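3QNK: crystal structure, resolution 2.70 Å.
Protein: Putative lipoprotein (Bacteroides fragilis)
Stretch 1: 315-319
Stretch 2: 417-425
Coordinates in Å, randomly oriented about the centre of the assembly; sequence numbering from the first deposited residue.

Stretch 1 (315-319) REPRF
Stretch 2, residues 417-425: MIRQRVGLP

This is a small, mainly van der Waals contact in which the start of one helix packs against the C-terminal part of a second helical segment and its turn, with no hydrogen bond between the two stretches. Together they bury 293 Å². The closest CA pair is P317 and V422, with CA atoms 6.1 Å apart.

R315 and E316 are extended (phi/psi -77/163 and -71/154). P317, R318 and F319 then take helical values, and F319 N bonds to E316 O at 3.0 Å. E316 is the N-cap. With chi1 p (63°), chi2 off-well at 117° and chi3 -37°, E316 OE1 lies 3.0 Å from R318 N, a capping bond. R318 (m, t, m, chi4 -174°) folds back to the same carboxylate: R318 NE lies 3.0 Å from E316 OE1, and R318 NH2 forms a salt bridge to E316 OE2, also at 3.0 Å.

In the second stretch, M417 (selenomethionine) to Q420 are helical. R421 N bonds to M417 O at 3.2 Å. A type I turn runs from Q420 to G423, with G423 N 3.2 Å from Q420 O. V422 has phi/psi -121/20. G423 has positive phi (67/20), which favours glycine. L424 becomes extended (-86/136), and L424 N bonds to R419 O at 2.9 Å.

V422 (chi1 m) points toward the first stretch and is central to the contact. P317 CD sits 3.2 Å from V422 O and 4.3 Å from V422 CB. V422 CG1 is 3.8 Å from R318 CG. V422 CG2 is 3.8 Å from E316 OE1 and covers one face of the R318 guanidinium. L424 (m, t) places L424 CD1 3.4 Å from R318 NH2 and L424 CD2 3.9 Å from E316 CB. I418 (m, m) adds I418 CG2 at 3.6 Å from R318 NH1. The paired charges of E316 and R318 therefore lie against aliphatic side chains.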

ATOM      1  N   ARG B 315     -13.642 -26.592  32.906  1.00 50.81           N
ATOM      2  CA  ARG B 315     -14.048 -25.312  32.317  1.00 50.02           C
ATOM      3  C   ARG B 315     -15.251 -25.451  31.401  1.00 55.89           C
ATOM      4  O   ARG B 315     -15.596 -26.567  30.988  1.00 56.17           O
ATOM      5  CB  ARG B 315     -12.877 -24.711  31.526  1.00 49.06           C
ATOM      6  CG  ARG B 315     -11.663 -24.308  32.350  1.00 48.74           C
ATOM      7  CD  ARG B 315     -11.920 -23.308  33.470  1.00 49.08           C
ATOM      8  NE  ARG B 315     -10.651 -23.058  34.132  1.00 58.72           N
ATOM      9  CZ  ARG B 315      -9.998 -21.905  34.084  1.00 61.66           C
ATOM     10  NH1 ARG B 315     -10.560 -20.840  33.527  1.00 40.60           N
ATOM     11  NH2 ARG B 315      -8.798 -21.792  34.643  1.00 37.78           N
ATOM     12  N   GLU B 316     -15.906 -24.319  31.094  1.00 52.71           N
ATOM     13  CA  GLU B 316     -17.057 -24.293  30.179  1.00 52.76           C
ATOM     14  C   GLU B 316     -16.574 -24.549  28.702  1.00 58.34           C
ATOM     15  O   GLU B 316     -15.403 -24.281  28.411  1.00 58.03           O
ATOM     16  CB  GLU B 316     -17.814 -22.970  30.314  1.00 53.25           C
ATOM     17  CG  GLU B 316     -16.995 -21.749  29.932  1.00 63.32           C
ATOM     18  CD  GLU B 316     -17.519 -20.952  28.749  1.00 78.76           C
ATOM     19  OE1 GLU B 316     -18.033 -21.556  27.775  1.00 54.83           O
ATOM     20  OE2 GLU B 316     -17.389 -19.707  28.797  1.00 71.47           O
ATOM     21  N   PRO B 317     -17.421 -25.089  27.772  1.00 56.21           N
ATOM     22  CA  PRO B 317     -16.925 -25.458  26.425  1.00 55.61           C
ATOM     23  C   PRO B 317     -16.100 -24.411  25.657  1.00 56.92           C
ATOM     24  O   PRO B 317     -15.169 -24.810  24.955  1.00 57.05           O
ATOM     25  CB  PRO B 317     -18.216 -25.782  25.666  1.00 58.05           C
ATOM     26  CG  PRO B 317     -19.122 -26.332  26.700  1.00 62.10           C
ATOM     27  CD  PRO B 317     -18.834 -25.518  27.938  1.00 57.91           C
ATOM     28  N   ARG B 318     -16.405 -23.094  25.787  1.00 50.07           N
ATOM     29  CA  ARG B 318     -15.703 -22.035  25.032  1.00 46.22           C
ATOM     30  C   ARG B 318     -14.241 -21.950  25.426  1.00 51.88           C
ATOM     31  O   ARG B 318     -13.431 -21.473  24.630  1.00 52.43           O
ATOM     32  CB  ARG B 318     -16.382 -20.670  25.177  1.00 38.28           C
ATOM     33  CG  ARG B 318     -17.762 -20.601  24.526  1.00 45.81           C
ATOM     34  CD  ARG B 318     -18.494 -19.304  24.801  1.00 46.14           C
ATOM     35  NE  ARG B 318     -18.766 -19.105  26.222  1.00 55.90           N
ATOM     36  CZ  ARG B 318     -19.499 -18.112  26.715  1.00 59.09           C
ATOM     37  NH1 ARG B 318     -20.058 -17.229  25.910  1.00 45.90           N
ATOM     38  NH2 ARG B 318     -19.683 -18.001  28.017  1.00 46.74           N
ATOM     39  N   PHE B 319     -13.884 -22.448  26.624  1.00 47.80           N
ATOM     40  CA  PHE B 319     -12.498 -22.454  27.061  1.00 45.79           C
ATOM     41  C   PHE B 319     -11.673 -23.377  26.149  1.00 51.17           C
ATOM     42  O   PHE B 319     -10.695 -22.923  25.563  1.00 50.19           O
ATOM     43  CB  PHE B 319     -12.369 -22.861  28.530  1.00 46.33           C
ATOM     44  CG  PHE B 319     -10.938 -23.083  28.950  1.00 47.57           C
ATOM     45  CD1 PHE B 319     -10.108 -22.003  29.255  1.00 46.88           C
ATOM     46  CD2 PHE B 319     -10.400 -24.369  29.001  1.00 50.56           C
ATOM     47  CE1 PHE B 319      -8.787 -22.208  29.632  1.00 46.60           C
ATOM     48  CE2 PHE B 319      -9.066 -24.568  29.369  1.00 51.94           C
ATOM     49  CZ  PHE B 319      -8.276 -23.486  29.697  1.00 47.66           C
HETATM   50  N   MSE B 417     -29.279 -16.539  26.418  1.00 56.38           N
HETATM   51  CA  MSE B 417     -29.343 -17.362  25.204  1.00 55.65           C
HETATM   52  C   MSE B 417     -27.939 -17.851  24.839  1.00 57.13           C
HETATM   53  O   MSE B 417     -27.756 -19.008  24.468  1.00 57.09           O
HETATM   54  CB  MSE B 417     -29.938 -16.554  24.047  1.00 57.75           C
HETATM   55  CG  MSE B 417     -31.413 -16.323  24.199  1.00 65.53           C
HETATM   56 SE   MSE B 417     -32.439 -17.967  23.999  0.75 74.08          SE
HETATM   57  CE  MSE B 417     -31.904 -18.535  22.197  1.00 69.92           C
ATOM     58  N   ILE B 418     -26.946 -16.969  25.005  1.00 53.47           N
ATOM     59  CA  ILE B 418     -25.524 -17.224  24.732  1.00 52.93           C
ATOM     60  C   ILE B 418     -24.953 -18.250  25.744  1.00 57.84           C
ATOM     61  O   ILE B 418     -24.195 -19.157  25.353  1.00 57.57           O
ATOM     62  CB  ILE B 418     -24.757 -15.884  24.712  1.00 54.15           C
ATOM     63  CG1 ILE B 418     -25.258 -14.968  23.566  1.00 54.10           C
ATOM     64  CG2 ILE B 418     -23.239 -16.058  24.671  1.00 54.36           C
ATOM     65  CD1 ILE B 418     -25.416 -15.606  22.189  1.00 57.50           C
ATOM     66  N   ARG B 419     -25.354 -18.121  27.017  1.00 53.75           N
ATOM     67  CA  ARG B 419     -24.947 -19.036  28.082  1.00 53.31           C
ATOM     68  C   ARG B 419     -25.638 -20.393  27.928  1.00 57.91           C
ATOM     69  O   ARG B 419     -25.007 -21.428  28.129  1.00 59.15           O
ATOM     70  CB  ARG B 419     -25.263 -18.461  29.477  1.00 51.30           C
ATOM     71  CG  ARG B 419     -24.920 -17.012  29.677  1.00 45.64           C
ATOM     72  CD  ARG B 419     -24.971 -16.729  31.153  1.00 54.50           C
ATOM     73  NE  ARG B 419     -23.612 -16.757  31.672  1.00 60.70           N
ATOM     74  CZ  ARG B 419     -23.199 -17.500  32.680  1.00 60.22           C
ATOM     75  NH1 ARG B 419     -24.051 -18.244  33.359  1.00 54.19           N
ATOM     76  NH2 ARG B 419     -21.941 -17.485  33.034  1.00 57.01           N
ATOM     77  N   GLN B 420     -26.929 -20.392  27.599  1.00 54.05           N
ATOM     78  CA  GLN B 420     -27.664 -21.640  27.402  1.00 55.56           C
ATOM     79  C   GLN B 420     -27.019 -22.483  26.313  1.00 56.75           C
ATOM     80  O   GLN B 420     -26.962 -23.698  26.466  1.00 57.06           O
ATOM     81  CB  GLN B 420     -29.151 -21.399  27.048  1.00 58.36           C
ATOM     82  CG  GLN B 420     -30.064 -21.109  28.248  1.00 86.12           C
ATOM     83  CD  GLN B 420     -31.435 -20.548  27.844  1.00106.81           C
ATOM     84  OE1 GLN B 420     -31.926 -19.519  28.400  1.00 95.06           O
ATOM     85  NE2 GLN B 420     -32.095 -21.240  26.884  1.00 91.92           N
ATOM     86  N   ARG B 421     -26.456 -21.837  25.259  1.00 51.39           N
ATOM     87  CA  ARG B 421     -25.945 -22.633  24.156  1.00 51.31           C
ATOM     88  C   ARG B 421     -24.610 -23.318  24.452  1.00 54.58           C
ATOM     89  O   ARG B 421     -24.215 -24.168  23.652  1.00 54.20           O
ATOM     90  CB  ARG B 421     -25.962 -21.904  22.793  1.00 48.69           C
ATOM     91  CG  ARG B 421     -24.779 -21.127  22.475  1.00 61.55           C
ATOM     92  CD  ARG B 421     -23.753 -21.754  21.561  1.00 56.23           C
ATOM     93  NE  ARG B 421     -23.019 -20.601  21.059  1.00 50.73           N
ATOM     94  CZ  ARG B 421     -23.073 -20.204  19.801  1.00 62.67           C
ATOM     95  NH1 ARG B 421     -23.632 -20.980  18.878  1.00 52.25           N
ATOM     96  NH2 ARG B 421     -22.518 -19.059  19.440  1.00 43.82           N
ATOM     97  N   VAL B 422     -23.978 -23.036  25.616  1.00 51.33           N
ATOM     98  CA  VAL B 422     -22.727 -23.683  26.052  1.00 50.03           C
ATOM     99  C   VAL B 422     -22.928 -24.398  27.414  1.00 56.11           C
ATOM    100  O   VAL B 422     -21.955 -24.658  28.148  1.00 58.64           O
ATOM    101  CB  VAL B 422     -21.524 -22.708  26.068  1.00 51.38           C
ATOM    102  CG1 VAL B 422     -21.152 -22.305  24.642  1.00 51.06           C
ATOM    103  CG2 VAL B 422     -21.781 -21.486  26.952  1.00 49.92           C
ATOM    104  N   GLY B 423     -24.185 -24.678  27.746  1.00 51.38           N
ATOM    105  CA  GLY B 423     -24.561 -25.357  28.984  1.00 50.80           C
ATOM    106  C   GLY B 423     -24.326 -24.603  30.279  1.00 53.37           C
ATOM    107  O   GLY B 423     -24.256 -25.217  31.351  1.00 53.65           O
ATOM    108  N   LEU B 424     -24.186 -23.274  30.194  1.00 50.89           N
ATOM    109  CA  LEU B 424     -23.961 -22.415  31.372  1.00 50.24           C
ATOM    110  C   LEU B 424     -25.293 -22.028  32.018  1.00 56.05           C
ATOM    111  O   LEU B 424     -26.241 -21.708  31.308  1.00 55.83           O
ATOM    112  CB  LEU B 424     -23.129 -21.154  31.039  1.00 47.67           C
ATOM    113  CG  LEU B 424     -21.614 -21.353  30.903  1.00 48.59           C
ATOM    114  CD1 LEU B 424     -20.943 -20.083  30.451  1.00 45.58           C
ATOM    115  CD2 LEU B 424     -20.985 -21.811  32.228  1.00 50.25           C
ATOM    116  N   PRO B 425     -25.399 -22.075  33.362  1.00 55.44           N
ATOM    117  CA  PRO B 425     -26.664 -21.698  34.003  1.00 56.51           C
ATOM    118  C   PRO B 425     -26.998 -20.209  33.784  1.00 61.05           C
ATOM    119  O   PRO B 425     -26.121 -19.393  33.562  1.00 59.75           O
ATOM    120  CB  PRO B 425     -26.418 -22.036  35.477  1.00 58.40           C
ATOM    121  CG  PRO B 425     -24.976 -21.951  35.651  1.00 62.13           C
ATOM    122  CD  PRO B 425     -24.376 -22.420  34.368  1.00 57.23           C
TER